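Local coordinates for protein Baccell_00875 (Bacteroides cellulosilyticus DSM 14838, PDB 5NO8) that is a polysaccharide lyase that probably removes the L-rhamnose caps linked to glucuronic acid in complex arabinogalactan proteins, at residues K264-K269 with V642-C647; N588-R593 with D608-Y613; F600-L605 with Y673-N678. All coordinates share one frame; numbering follows the deposited sequence.

Interaction 1: residues K264-K269 with V642-C647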
loop_
_atom_site.group_PDB
_atom_site.type_symbol
_atom_site.label_atom_id
_atom_site.label_comp_id
_atom_site.label_asym_id
_atom_site.label_seq_id
_atom_site.Cartn_x
_atom_site.Cartn_y
_atom_site.Cartn_z
ATOM N N LYS A 264 10.114 -12.352 9.872
ATOM C CA LYS A 264 10.230 -11.033 9.257
ATOM C C LYS A 264 10.155 -11.249 7.770
ATOM O O LYS A 264 10.254 -12.385 7.334
ATOM C CB LYS A 264 11.578 -10.431 9.538
ATOM C CG LYS A 264 11.881 -10.254 10.981
ATOM C CD LYS A 264 13.021 -9.285 11.146
ATOM C CE LYS A 264 14.372 -9.926 11.094
ATOM N NZ LYS A 264 15.195 -9.248 12.168
ATOM N N TYR A 265 9.997 -10.176 7.007
ATOM C CA TYR A 265 9.979 -10.279 5.538
ATOM C C TYR A 265 11.149 -9.634 4.860
ATOM O O TYR A 265 11.344 -9.820 3.661
ATOM C CB TYR A 265 8.631 -9.775 4.980
ATOM C CG TYR A 265 7.542 -10.634 5.500
ATOM C CD1 TYR A 265 7.227 -11.855 4.885
ATOM C CD2 TYR A 265 6.847 -10.285 6.670
ATOM C CE1 TYR A 265 6.267 -12.702 5.422
ATOM C CE2 TYR A 265 5.867 -11.115 7.199
ATOM C CZ TYR A 265 5.565 -12.325 6.565
ATOM O OH TYR A 265 4.633 -13.180 7.094
ATOM N N VAL A 266 11.949 -8.886 5.615
ATOM C CA VAL A 266 13.198 -8.348 5.125
ATOM C C VAL A 266 14.276 -8.744 6.138
ATOM O O VAL A 266 14.109 -8.528 7.344
ATOM C CB VAL A 266 13.156 -6.816 4.965
ATOM C CG1 VAL A 266 14.501 -6.295 4.492
ATOM C CG2 VAL A 266 12.045 -6.420 4.004
ATOM N N PHE A 267 15.339 -9.353 5.630
ATOM C CA PHE A 267 16.440 -9.898 6.423
ATOM C C PHE A 267 17.753 -9.253 6.039
ATOM O O PHE A 267 17.957 -8.953 4.878
ATOM C CB PHE A 267 16.569 -11.383 6.130
ATOM C CG PHE A 267 15.409 -12.171 6.593
ATOM C CD1 PHE A 267 15.346 -12.601 7.915
ATOM C CD2 PHE A 267 14.312 -12.375 5.756
ATOM C CE1 PHE A 267 14.256 -13.299 8.382
ATOM C CE2 PHE A 267 13.218 -13.091 6.225
ATOM C CZ PHE A 267 13.198 -13.568 7.527
ATOM N N GLU A 268 18.650 -9.048 7.016
ATOM C CA GLU A 268 20.046 -8.766 6.732
ATOM C C GLU A 268 20.786 -10.070 6.479
ATOM O O GLU A 268 20.467 -11.110 7.058
ATOM C CB GLU A 268 20.729 -8.049 7.914
ATOM C CG GLU A 268 20.087 -6.715 8.256
ATOM C CD GLU A 268 20.872 -6.000 9.345
ATOM O OE1 GLU A 268 21.360 -6.676 10.262
ATOM O OE2 GLU A 268 21.016 -4.772 9.276
ATOM N N LYS A 269 21.789 -10.002 5.615
ATOM C CA LYS A 269 22.547 -11.178 5.268
ATOM C C LYS A 269 23.118 -11.791 6.552
ATOM O O LYS A 269 23.647 -11.071 7.402
ATOM C CB LYS A 269 23.628 -10.802 4.276
ATOM C CG LYS A 269 24.363 -11.987 3.699
ATOM C CD LYS A 269 25.307 -11.547 2.588
ATOM C CE LYS A 269 26.609 -11.033 3.165
ATOM N NZ LYS A 269 27.466 -10.630 2.024
ATOM N N VAL A 642 8.116 -0.247 8.718
ATOM C CA VAL A 642 9.210 0.529 8.152
ATOM C C VAL A 642 10.278 -0.371 7.526
ATOM O O VAL A 642 10.855 0.004 6.509
ATOM C CB VAL A 642 9.769 1.581 9.147
ATOM C CG1 VAL A 642 8.635 2.523 9.577
ATOM C CG2 VAL A 642 10.466 0.943 10.362
ATOM N N ARG A 643 10.498 -1.552 8.095
ATOM C CA ARG A 643 11.420 -2.550 7.542
ATOM C C ARG A 643 10.998 -2.967 6.125
ATOM O O ARG A 643 11.820 -3.062 5.200
ATOM C CB ARG A 643 11.456 -3.760 8.475
ATOM C CG ARG A 643 12.215 -4.923 7.958
ATOM C CD ARG A 643 12.598 -5.847 9.098
ATOM N NE ARG A 643 11.400 -6.404 9.703
ATOM C CZ ARG A 643 11.042 -6.347 10.982
ATOM N NH1 ARG A 643 11.806 -5.775 11.902
ATOM N NH2 ARG A 643 9.927 -6.947 11.369
ATOM N N ASN A 644 9.693 -3.133 5.936
ATOM C CA ASN A 644 9.201 -3.618 4.652
ATOM C C ASN A 644 9.346 -2.579 3.546
ATOM O O ASN A 644 9.419 -2.940 2.371
ATOM C CB ASN A 644 7.775 -4.144 4.801
ATOM C CG ASN A 644 7.714 -5.414 5.610
ATOM O OD1 ASN A 644 8.735 -6.079 5.823
ATOM N ND2 ASN A 644 6.535 -5.741 6.118
ATOM N N ASN A 645 9.425 -1.297 3.911
ATOM C CA ASN A 645 9.677 -0.267 2.948
ATOM C C ASN A 645 11.141 -0.161 2.526
ATOM O O ASN A 645 11.476 0.585 1.622
ATOM C CB ASN A 645 9.144 1.075 3.434
ATOM C CG ASN A 645 7.667 1.229 3.233
ATOM O OD1 ASN A 645 7.249 1.979 2.347
ATOM N ND2 ASN A 645 6.866 0.567 4.063
ATOM N N LEU A 646 12.025 -0.926 3.145
ATOM C CA LEU A 646 13.420 -0.924 2.718
ATOM C C LEU A 646 13.626 -1.436 1.318
ATOM O O LEU A 646 14.666 -1.165 0.731
ATOM C CB LEU A 646 14.315 -1.712 3.675
ATOM C CG LEU A 646 14.457 -1.122 5.073
ATOM C CD1 LEU A 646 15.192 -2.121 5.939
ATOM C CD2 LEU A 646 15.164 0.225 5.029
ATOM N N CYS A 647 12.648 -2.158 0.754
ATOM C CA CYS A 647 12.783 -2.638 -0.616
ATOM C C CYS A 647 12.845 -1.526 -1.659
ATOM O O CYS A 647 13.281 -1.773 -2.771
ATOM C CB CYS A 647 11.696 -3.627 -0.960
ATOM S SG CYS A 647 10.055 -2.874 -1.049
HETATM O O HOH W 1 9.366 -7.536 7.977
#

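Interaction 2: residues N588-R593 with D608-Y613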
loop_
_atom_site.group_PDB
_atom_site.type_symbol
_atom_site.label_atom_id
_atom_site.label_comp_id
_atom_site.label_asym_id
_atom_site.label_seq_id
_atom_site.Cartn_x
_atom_site.Cartn_y
_atom_site.Cartn_z
ATOM N N ASN A 588 2.970 -6.814 3.795
ATOM C CA ASN A 588 2.697 -7.166 5.184
ATOM C C ASN A 588 2.672 -5.904 6.051
ATOM O O ASN A 588 3.681 -5.243 6.230
ATOM C CB ASN A 588 3.715 -8.171 5.722
ATOM C CG ASN A 588 3.250 -8.809 7.001
ATOM O OD1 ASN A 588 2.482 -9.801 7.009
ATOM N ND2 ASN A 588 3.686 -8.262 8.084
ATOM N N GLU A 589 1.490 -5.560 6.539
ATOM C CA GLU A 589 1.263 -4.299 7.241
ATOM C C GLU A 589 1.589 -3.064 6.392
ATOM O O GLU A 589 2.006 -2.044 6.903
ATOM C CB GLU A 589 1.981 -4.277 8.588
ATOM C CG GLU A 589 1.589 -5.408 9.516
ATOM C CD GLU A 589 1.824 -5.034 10.981
ATOM O OE1 GLU A 589 2.947 -5.321 11.455
ATOM O OE2 GLU A 589 0.902 -4.444 11.623
ATOM N N VAL A 590 1.359 -3.158 5.091
ATOM C CA VAL A 590 1.600 -2.072 4.163
ATOM C C VAL A 590 0.264 -1.577 3.625
ATOM O O VAL A 590 -0.452 -2.278 2.908
ATOM C CB VAL A 590 2.486 -2.539 2.995
ATOM C CG1 VAL A 590 2.687 -1.435 1.972
ATOM C CG2 VAL A 590 3.851 -3.042 3.512
ATOM N N ALA A 591 -0.034 -0.317 3.890
ATOM C CA ALA A 591 -1.313 0.231 3.495
ATOM C C ALA A 591 -1.580 0.189 1.991
ATOM O O ALA A 591 -0.705 0.508 1.163
ATOM C CB ALA A 591 -1.408 1.657 3.977
ATOM N N ILE A 592 -2.835 -0.104 1.657
ATOM C CA ILE A 592 -3.295 0.013 0.303
ATOM C C ILE A 592 -3.157 1.462 -0.141
ATOM O O ILE A 592 -3.695 2.367 0.488
ATOM C CB ILE A 592 -4.765 -0.394 0.147
ATOM C CG1 ILE A 592 -4.964 -1.885 0.464
ATOM C CG2 ILE A 592 -5.245 -0.078 -1.281
ATOM C CD1 ILE A 592 -6.414 -2.244 0.712
ATOM N N ARG A 593 -2.381 1.651 -1.195
ATOM C CA ARG A 593 -2.215 2.915 -1.906
ATOM C C ARG A 593 -2.076 2.531 -3.373
ATOM O O ARG A 593 -1.530 1.471 -3.699
ATOM C CB ARG A 593 -0.988 3.680 -1.407
ATOM C CG ARG A 593 -0.990 3.926 0.098
ATOM C CD ARG A 593 0.198 4.755 0.619
ATOM N NE ARG A 593 0.330 5.995 -0.131
ATOM C CZ ARG A 593 -0.416 7.091 0.059
ATOM N NH1 ARG A 593 -1.299 7.159 1.043
ATOM N NH2 ARG A 593 -0.264 8.123 -0.739
ATOM N N ASP A 608 -1.956 -0.276 -7.956
ATOM C CA ASP A 608 -1.475 -0.603 -6.601
ATOM C C ASP A 608 0.033 -0.440 -6.488
ATOM O O ASP A 608 0.765 -1.026 -7.273
ATOM C CB ASP A 608 -1.787 -2.041 -6.213
ATOM C CG ASP A 608 -3.284 -2.343 -6.136
ATOM O OD1 ASP A 608 -4.097 -1.424 -6.291
ATOM O OD2 ASP A 608 -3.609 -3.519 -5.931
ATOM N N THR A 609 0.466 0.364 -5.521
ATOM C CA THR A 609 1.870 0.600 -5.238
ATOM C C THR A 609 2.073 -0.052 -3.881
ATOM O O THR A 609 1.480 0.374 -2.870
ATOM C CB THR A 609 2.155 2.115 -5.111
ATOM O OG1 THR A 609 1.216 2.664 -4.167
ATOM C CG2 THR A 609 1.965 2.781 -6.392
ATOM N N PHE A 610 2.849 -1.131 -3.852
ATOM C CA PHE A 610 3.089 -1.872 -2.639
ATOM C C PHE A 610 4.571 -2.226 -2.549
ATOM O O PHE A 610 5.003 -3.139 -3.241
ATOM C CB PHE A 610 2.312 -3.172 -2.651
ATOM C CG PHE A 610 0.867 -3.064 -2.285
ATOM C CD1 PHE A 610 0.472 -2.703 -1.002
ATOM C CD2 PHE A 610 -0.114 -3.503 -3.176
ATOM C CE1 PHE A 610 -0.863 -2.720 -0.632
ATOM C CE2 PHE A 610 -1.448 -3.486 -2.824
ATOM C CZ PHE A 610 -1.831 -3.100 -1.556
ATOM N N PRO A 611 5.367 -1.541 -1.731
ATOM C CA PRO A 611 4.970 -0.444 -0.880
ATOM C C PRO A 611 5.066 0.875 -1.583
ATOM O O PRO A 611 5.767 1.018 -2.604
ATOM C CB PRO A 611 5.973 -0.537 0.274
ATOM C CG PRO A 611 7.207 -1.058 -0.362
ATOM C CD PRO A 611 6.787 -1.892 -1.540
ATOM N N HIS A 612 4.250 1.812 -1.098
ATOM C CA HIS A 612 4.491 3.192 -1.313
ATOM C C HIS A 612 4.923 3.750 0.029
ATOM O O HIS A 612 4.360 3.439 1.047
ATOM C CB HIS A 612 3.250 3.912 -1.785
ATOM C CG HIS A 612 3.492 5.352 -2.047
ATOM N ND1 HIS A 612 3.185 6.329 -1.132
ATOM C CD2 HIS A 612 4.111 5.975 -3.078
ATOM C CE1 HIS A 612 3.544 7.502 -1.623
ATOM N NE2 HIS A 612 4.100 7.310 -2.804
ATOM N N TYR A 613 5.880 4.653 -0.004
ATOM C CA TYR A 613 6.528 5.146 1.222
ATOM C C TYR A 613 5.599 5.791 2.255
ATOM O O TYR A 613 5.900 5.750 3.446
ATOM C CB TYR A 613 7.656 6.099 0.869
ATOM C CG TYR A 613 7.191 7.441 0.410
ATOM C CD1 TYR A 613 6.985 8.455 1.330
ATOM C CD2 TYR A 613 6.989 7.717 -0.922
ATOM C CE1 TYR A 613 6.600 9.704 0.941
ATOM C CE2 TYR A 613 6.582 8.981 -1.324
ATOM C CZ TYR A 613 6.364 9.958 -0.370
ATOM O OH TYR A 613 5.984 11.239 -0.704
HETATM O O HOH W 2 1.654 1.131 -0.092
#

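Interaction 3: residues F600-L605 with Y673-N678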
loop_
_atom_site.group_PDB
_atom_site.type_symbol
_atom_site.label_atom_id
_atom_site.label_comp_id
_atom_site.label_asym_id
_atom_site.label_seq_id
_atom_site.Cartn_x
_atom_site.Cartn_y
_atom_site.Cartn_z
ATOM N N PHE A 600 3.854 10.731 -9.474
ATOM C CA PHE A 600 5.277 10.884 -9.108
ATOM C C PHE A 600 6.280 10.110 -9.956
ATOM O O PHE A 600 7.450 10.481 -10.013
ATOM C CB PHE A 600 5.436 10.539 -7.631
ATOM C CG PHE A 600 4.715 11.491 -6.729
ATOM C CD1 PHE A 600 3.384 11.295 -6.400
ATOM C CD2 PHE A 600 5.353 12.629 -6.245
ATOM C CE1 PHE A 600 2.713 12.191 -5.588
ATOM C CE2 PHE A 600 4.686 13.522 -5.434
ATOM C CZ PHE A 600 3.358 13.315 -5.118
ATOM N N GLY A 601 5.841 9.063 -10.649
ATOM C CA GLY A 601 6.760 8.159 -11.329
ATOM C C GLY A 601 7.040 8.535 -12.759
ATOM O O GLY A 601 6.252 9.265 -13.393
ATOM N N LYS A 602 8.142 8.015 -13.281
ATOM C CA LYS A 602 8.455 8.116 -14.695
ATOM C C LYS A 602 7.426 7.413 -15.592
ATOM O O LYS A 602 7.103 7.914 -16.672
ATOM C CB LYS A 602 9.818 7.495 -15.005
ATOM C CG LYS A 602 10.295 7.851 -16.411
ATOM C CD LYS A 602 11.725 7.409 -16.631
ATOM C CE LYS A 602 12.306 7.958 -17.920
ATOM N NZ LYS A 602 13.568 7.236 -18.245
ATOM N N ARG A 603 6.952 6.243 -15.167
ATOM C CA ARG A 603 6.053 5.425 -16.006
ATOM C C ARG A 603 4.591 5.871 -15.950
ATOM O O ARG A 603 3.762 5.360 -16.734
ATOM C CB ARG A 603 6.152 3.965 -15.598
ATOM C CG ARG A 603 7.527 3.348 -15.796
ATOM C CD ARG A 603 7.953 3.220 -17.243
ATOM N NE ARG A 603 9.290 2.615 -17.278
ATOM C CZ ARG A 603 9.565 1.319 -17.068
ATOM N NH1 ARG A 603 8.591 0.421 -16.848
ATOM N NH2 ARG A 603 10.831 0.911 -17.105
ATOM N N GLU A 604 4.275 6.754 -14.991
ATOM C CA GLU A 604 2.964 7.408 -14.863
ATOM C C GLU A 604 1.799 6.406 -14.784
ATOM O O GLU A 604 0.720 6.642 -15.317
ATOM C CB GLU A 604 2.770 8.422 -16.003
ATOM C CG GLU A 604 3.866 9.491 -16.015
ATOM C CD GLU A 604 3.663 10.562 -17.079
ATOM O OE1 GLU A 604 2.736 10.430 -17.908
ATOM O OE2 GLU A 604 4.439 11.547 -17.079
ATOM N N LEU A 605 2.033 5.278 -14.124
ATOM C CA LEU A 605 1.010 4.224 -14.016
ATOM C C LEU A 605 0.188 4.358 -12.743
ATOM O O LEU A 605 0.724 4.195 -11.638
ATOM C CB LEU A 605 1.662 2.842 -14.011
ATOM C CG LEU A 605 1.712 1.997 -15.267
ATOM C CD1 LEU A 605 2.293 0.629 -14.918
ATOM C CD2 LEU A 605 0.324 1.819 -15.855
ATOM N N TYR A 673 9.812 -1.605 -10.113
ATOM C CA TYR A 673 10.133 -0.374 -9.383
ATOM C C TYR A 673 10.196 0.744 -10.386
ATOM O O TYR A 673 10.935 0.660 -11.384
ATOM C CB TYR A 673 11.500 -0.512 -8.650
ATOM C CG TYR A 673 11.436 -1.443 -7.493
ATOM C CD1 TYR A 673 10.912 -1.034 -6.290
ATOM C CD2 TYR A 673 11.884 -2.760 -7.599
ATOM C CE1 TYR A 673 10.808 -1.903 -5.209
ATOM C CE2 TYR A 673 11.773 -3.634 -6.520
ATOM C CZ TYR A 673 11.254 -3.185 -5.323
ATOM O OH TYR A 673 11.137 -4.026 -4.243
ATOM N N ASP A 674 9.420 1.794 -10.153
ATOM C CA ASP A 674 9.491 2.951 -11.029
ATOM C C ASP A 674 10.913 3.527 -11.046
ATOM O O ASP A 674 11.552 3.608 -9.993
ATOM C CB ASP A 674 8.505 4.021 -10.616
ATOM C CG ASP A 674 8.375 5.092 -11.674
ATOM O OD1 ASP A 674 9.248 5.992 -11.684
ATOM O OD2 ASP A 674 7.445 4.958 -12.518
ATOM N N PRO A 675 11.430 3.871 -12.236
ATOM C CA PRO A 675 12.820 4.292 -12.329
ATOM C C PRO A 675 13.162 5.696 -11.820
ATOM O O PRO A 675 14.321 6.061 -11.914
ATOM C CB PRO A 675 13.122 4.179 -13.815
ATOM C CG PRO A 675 11.824 4.230 -14.498
ATOM C CD PRO A 675 10.841 3.621 -13.563
ATOM N N TYR A 676 12.194 6.473 -11.332
ATOM C CA TYR A 676 12.509 7.740 -10.674
ATOM C C TYR A 676 12.726 7.524 -9.192
ATOM O O TYR A 676 11.921 6.861 -8.545
ATOM C CB TYR A 676 11.396 8.805 -10.809
ATOM C CG TYR A 676 11.328 9.573 -12.124
ATOM C CD1 TYR A 676 12.319 9.467 -13.106
ATOM C CD2 TYR A 676 10.261 10.443 -12.368
ATOM C CE1 TYR A 676 12.246 10.201 -14.297
ATOM C CE2 TYR A 676 10.180 11.167 -13.561
ATOM C CZ TYR A 676 11.164 11.028 -14.517
ATOM O OH TYR A 676 11.101 11.721 -15.708
ATOM N N ALA A 677 13.779 8.137 -8.657
ATOM C CA ALA A 677 13.818 8.470 -7.230
ATOM C C ALA A 677 13.200 9.861 -7.115
ATOM O O ALA A 677 13.698 10.835 -7.708
ATOM C CB ALA A 677 15.230 8.475 -6.706
ATOM N N ASN A 678 12.092 9.937 -6.406
ATOM C CA ASN A 678 11.366 11.160 -6.258
ATOM C C ASN A 678 11.244 11.477 -4.777
ATOM O O ASN A 678 12.120 12.156 -4.225
ATOM C CB ASN A 678 10.031 11.042 -7.048
ATOM C CG ASN A 678 9.265 12.335 -7.081
ATOM O OD1 ASN A 678 9.371 13.114 -6.150
ATOM N ND2 ASN A 678 8.477 12.578 -8.161
HETATM O O HOH W 3 4.731 4.244 -12.517
#

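Interaction 1: residues K264-K269 with V642-C647
Strand 266-268, an outermost strand of a mixed beta-sheet that runs parallel to its neighbour 326-335, packs here against helix 632-644 and the chain leading into the 3-10 segment at Leu646. Arg643 carries the contact. Its CB heads toward the strand, with CG anti to the backbone N (chi1 173°). Arg643 CG lies 3.7 Å from Val266 CB, and Arg643 CD comes up to the Val266 carbonyl, 3.5 Å from its O. Past CD the chain bends (chi3 64°) and turns Arg643 NE onto a water, 2.9 Å away, which sits at the guanidinium edge in its plane. That water also accepts from Tyr265 N and donates to Asn644 OD1, so it stitches strand to helix where the two do not bond directly. At the tip, Lys264 CD rests over the centre of the guanidinium face, 3.5 Å from Arg643 CZ, the two chains crossing nearly at right angles. Lys264 NZ, paired with Glu271 in a salt bridge, stands 4.9 Å from Arg643 NH1, so the like charges are not in contact. Meanwhile the Asn644 amide turns its ND2 to Asn588 O. Val266 slides past Asn644 in the opposite sense, its CG2 resting 3.6 Å from Arg643 O.

Interaction 2: residues N588-R593 with D608-Y613
Val590 opens the contact with its branch CG1, which stands anti to the backbone N and reaches across to Pro611 CB at 3.8 Å. The same methyl meets the rim of the Phe610 ring in the ring plane, and Val590 O approaches that edge too, 3.6 Å from Phe610 CE1. Ala591 contributes its carbonyl: a water donates to Ala591 O and to Thr609 O while accepting from His612 N, tying three backbone groups of the two irregular segments. These are the loops before and after the short helix 596-600, brought together so that the chain doubles back on itself, and the second loop kinks at the cis peptide bond preceding Pro611. Ile592 then runs side by side with Phe610, its CG1 3.9 Å from Phe610 CZ, and strand 163-168 touches the same isoleucine through His164 and His166. Arg593 makes two approaches. Arg593 O accepts from Thr609 N at 2.9 Å, nearly straight (171°) although the donor stands above the carbonyl plane. The side chain, bent at chi3, brings Arg593 NE within 3.0 Å of His612 ND1, guanidinium and imidazole planes 31° apart. Salt bridges to Glu541 and Asp596 hold the guanidinium and probably offset part of its charge beside the imidazole. Tyr613 CD2 lies over one face of that imidazole.

Interaction 3: residues F600-L605 with Y673-N678
Strand 672-677, an inner strand of a small four-stranded antiparallel sheet, holds the loop that follows helix 596-600 chiefly through the carboxylate of Asp674. CG of this aspartate is anti to the backbone N (chi1 -168°), which carries both oxygens to the loop backbone. Asp674 OD1 accepts from Lys602 N at 2.8 Å and Asp674 OD2 from Arg603 N at 3.0 Å, each through its syn lone pair, so the carboxylate grips two successive amides. Asp674 OD1 lies 3.3 Å from Gly601 CA, where a CB would run into Asp674 OD2, so glycine leaves room. The anti lone pair of OD1 takes Tyr676 N in an Asx turn, a motif that fixes the carboxylate to its own strand while it binds the loop; a water donates to OD2. An alanine at Asp674 would abolish the Asx turn and would probably loosen the loop, since the N-H groups of Lys602, Arg603 and Tyr676 lose this acceptor. Beside this grip, Lys602 CB sits 3.6 Å from the centroid of the Tyr676 ring, 7° off its normal, a CH-pi contact. The extended lysine crosses the ring at about a right angle and carries NZ on to Glu372 and Asp370. Farther along, Asn678 ND2 donates to Phe600 O at 3.0 Å, in the carbonyl plane on a lone pair, while Arg395 binds Asn678 OD1.

Interaction 2 lies about 2 Å from the centre of the chain, with the centres of interactions 1 and 3 about 14 and 15 Å from its own and about 21 Å from each other. The bond from Asn644 ND2 to Asn588 O, 2.9 Å long, joins interactions 1 and 2 directly, and Cys647 SG packs 3.4 Å from Pro611 CG. Cys647 also bridges to interaction 3, its CB 3.4 Å from Tyr673 OH. Residues 600-605 and 608-613 adjoin in sequence, so interactions 2 and 3 anchor neighbouring parts of one connection. Glycerol lies near Lys264, Arg593 and Phe600; though probably from the crystallisation liquor, it may mark pockets.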